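Local structure of RNA-binding protein 12 (Homo sapiens, 2EK1) at residues A[16-21]-A[62-67]. The protein probably binds RNA through its RNA recognition motif, a domain that crystallised as a dimer. Sequence-based numbering, arbitrary orientation.
Sequences TVIKVQ and VAFESR
Thr-16 and Phe-64 form a hydrogen-bonded antiparallel pair, Thr-16 N donating to Phe-64 O and Phe-64 N to Thr-16 O. Ile-18 and Val-62 repeat the pattern, and the bond from Ile-18 N to Val-62 O, 2.8 Å, runs nearly straight at 165°. Between these pairs, Val-17 and Ala-63 face each other without hydrogen bonds; on their side Val-17 CG2 rests 4.0 Å from Ala-63 CB.

Thr-16 links the strand to the turn leading into helix 67-77. Its CB lies 4.0 Å from Arg-67 CA, and there the side chain forks. With chi1 at 58°, OG1 sits between the backbone N and the carbonyl carbon and donates to Ser-66 O at 3.0 Å, from above the carbonyl plane rather than along a lone pair. The methyl CG2, anti to the carbonyl carbon, packs on the first turn of the helix, 3.4 Å from Arg-67 CA and beside Arg-67 CB. Ser-66 is the helix N-cap: its side chain caps a backbone N of the first turn, and OG also hydrogen-bonds to Glu-69 OE2.

On the same face as Thr-16, Ile-18 and Val-62 extend together from the sheet, Ile-18 CG1 against Val-62 CG1 at 3.8 Å. Ile-18 CD1 reaches the edge of the Phe-64 ring, 3.7 Å from CE2, and Thr-16 O also lies at that edge. Ala-70, Ala-73 and Val-74 of the helix pack here, with Phe-36, Val-41 and Val-46 adjoining. Central strands 16-21 and 59-64, backed by a helix two residues after the second, are characteristic of the RNA recognition motif, an α/β sandwich with βαββαβ topology.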
loop_
_atom_site.group_PDB
_atom_site.type_symbol
_atom_site.label_atom_id
_atom_site.label_comp_id
_atom_site.label_asym_id
_atom_site.label_seq_id
_atom_site.Cartn_x
_atom_site.Cartn_y
_atom_site.Cartn_z
ATOM N N THR A 16 -1.748 -12.613 4.450
ATOM C CA THR A 16 -2.585 -11.693 5.202
ATOM C C THR A 16 -1.831 -10.412 5.306
ATOM O O THR A 16 -0.627 -10.422 5.577
ATOM C CB THR A 16 -2.913 -12.319 6.531
ATOM O OG1 THR A 16 -1.700 -12.616 7.208
ATOM C CG2 THR A 16 -3.599 -13.667 6.265
ATOM N N VAL A 17 -2.552 -9.338 5.113
ATOM C CA VAL A 17 -1.917 -8.030 5.094
ATOM C C VAL A 17 -2.168 -7.277 6.367
ATOM O O VAL A 17 -3.293 -7.267 6.900
ATOM C CB VAL A 17 -2.482 -7.139 3.908
ATOM C CG1 VAL A 17 -2.005 -5.708 4.063
ATOM C CG2 VAL A 17 -2.201 -7.742 2.595
ATOM N N ILE A 18 -1.138 -6.656 6.893
ATOM C CA ILE A 18 -1.365 -5.845 8.086
ATOM C C ILE A 18 -1.052 -4.348 7.750
ATOM O O ILE A 18 -0.460 -4.036 6.763
ATOM C CB ILE A 18 -0.383 -6.226 9.233
ATOM C CG1 ILE A 18 1.053 -5.864 8.781
ATOM C CG2 ILE A 18 -0.518 -7.780 9.602
ATOM C CD1 ILE A 18 2.070 -5.745 9.943
ATOM N N LYS A 19 -1.405 -3.466 8.644
ATOM C CA LYS A 19 -1.108 -2.067 8.514
ATOM C C LYS A 19 -0.076 -1.671 9.523
ATOM O O LYS A 19 -0.044 -2.166 10.680
ATOM C CB LYS A 19 -2.366 -1.239 8.713
ATOM C CG LYS A 19 -3.231 -1.284 7.526
ATOM C CD LYS A 19 -4.389 -0.190 7.636
ATOM C CE LYS A 19 -4.141 0.885 8.749
ATOM N NZ LYS A 19 -5.549 1.364 9.192
ATOM N N VAL A 20 0.749 -0.713 9.105
ATOM C CA VAL A 20 1.840 -0.158 9.902
ATOM C C VAL A 20 1.608 1.329 9.862
ATOM O O VAL A 20 1.358 1.903 8.787
ATOM C CB VAL A 20 3.171 -0.534 9.203
ATOM C CG1 VAL A 20 4.395 -0.082 10.007
ATOM C CG2 VAL A 20 3.204 -2.097 8.977
ATOM N N GLN A 21 1.700 1.985 11.010
ATOM C CA GLN A 21 1.434 3.430 11.090
ATOM C C GLN A 21 2.464 4.051 12.046
ATOM O O GLN A 21 3.062 3.348 12.880
ATOM C CB GLN A 21 0.030 3.694 11.702
ATOM C CG GLN A 21 -1.158 3.407 10.820
ATOM C CD GLN A 21 -2.457 3.547 11.589
ATOM O OE1 GLN A 21 -2.796 2.687 12.393
ATOM N NE2 GLN A 21 -3.168 4.640 11.357
ATOM N N VAL A 62 1.840 -4.349 4.630
ATOM C CA VAL A 62 2.893 -5.325 4.512
ATOM C C VAL A 62 2.189 -6.717 4.662
ATOM O O VAL A 62 1.157 -6.856 5.368
ATOM C CB VAL A 62 3.877 -4.970 5.649
ATOM C CG1 VAL A 62 4.088 -6.066 6.550
ATOM C CG2 VAL A 62 5.120 -4.289 5.123
ATOM N N ALA A 63 2.710 -7.728 3.982
ATOM C CA ALA A 63 2.036 -9.040 4.027
ATOM C C ALA A 63 2.928 -10.177 4.493
ATOM O O ALA A 63 4.096 -10.113 4.386
ATOM C CB ALA A 63 1.431 -9.381 2.684
ATOM N N PHE A 64 2.284 -11.227 4.988
ATOM C CA PHE A 64 2.948 -12.388 5.515
ATOM C C PHE A 64 2.248 -13.572 4.847
ATOM O O PHE A 64 1.042 -13.495 4.440
ATOM C CB PHE A 64 2.710 -12.458 7.048
ATOM C CG PHE A 64 3.256 -11.279 7.792
ATOM C CD1 PHE A 64 4.543 -11.316 8.359
ATOM C CD2 PHE A 64 2.540 -10.132 7.881
ATOM C CE1 PHE A 64 5.075 -10.227 9.003
ATOM C CE2 PHE A 64 3.102 -9.006 8.551
ATOM C CZ PHE A 64 4.360 -9.066 9.106
ATOM N N GLU A 65 3.005 -14.648 4.791
ATOM C CA GLU A 65 2.559 -15.883 4.194
ATOM C C GLU A 65 1.349 -16.506 4.807
ATOM O O GLU A 65 0.569 -17.091 4.124
ATOM C CB GLU A 65 3.697 -16.921 4.142
ATOM C CG GLU A 65 4.929 -16.479 3.281
ATOM C CD GLU A 65 4.616 -16.216 1.813
ATOM O OE1 GLU A 65 5.565 -16.129 0.968
ATOM O OE2 GLU A 65 3.410 -16.076 1.463
ATOM N N SER A 66 1.180 -16.374 6.092
ATOM C CA SER A 66 0.010 -16.966 6.737
ATOM C C SER A 66 -0.679 -15.969 7.696
ATOM O O SER A 66 -0.075 -14.932 8.091
ATOM C CB SER A 66 0.451 -18.188 7.541
ATOM O OG SER A 66 1.363 -17.781 8.543
ATOM N N ARG A 67 -1.942 -16.266 8.068
ATOM C CA ARG A 67 -2.634 -15.407 9.026
ATOM C C ARG A 67 -1.931 -15.508 10.378
ATOM O O ARG A 67 -1.729 -14.455 11.043
ATOM C CB ARG A 67 -4.105 -15.811 9.217
ATOM C CG ARG A 67 -4.925 -14.799 9.989
ATOM C CD ARG A 67 -6.393 -15.198 10.031
ATOM N NE ARG A 67 -7.301 -14.124 10.464
ATOM C CZ ARG A 67 -7.690 -13.094 9.689
ATOM N NH1 ARG A 67 -7.239 -13.002 8.437
ATOM N NH2 ARG A 67 -8.559 -12.171 10.145
#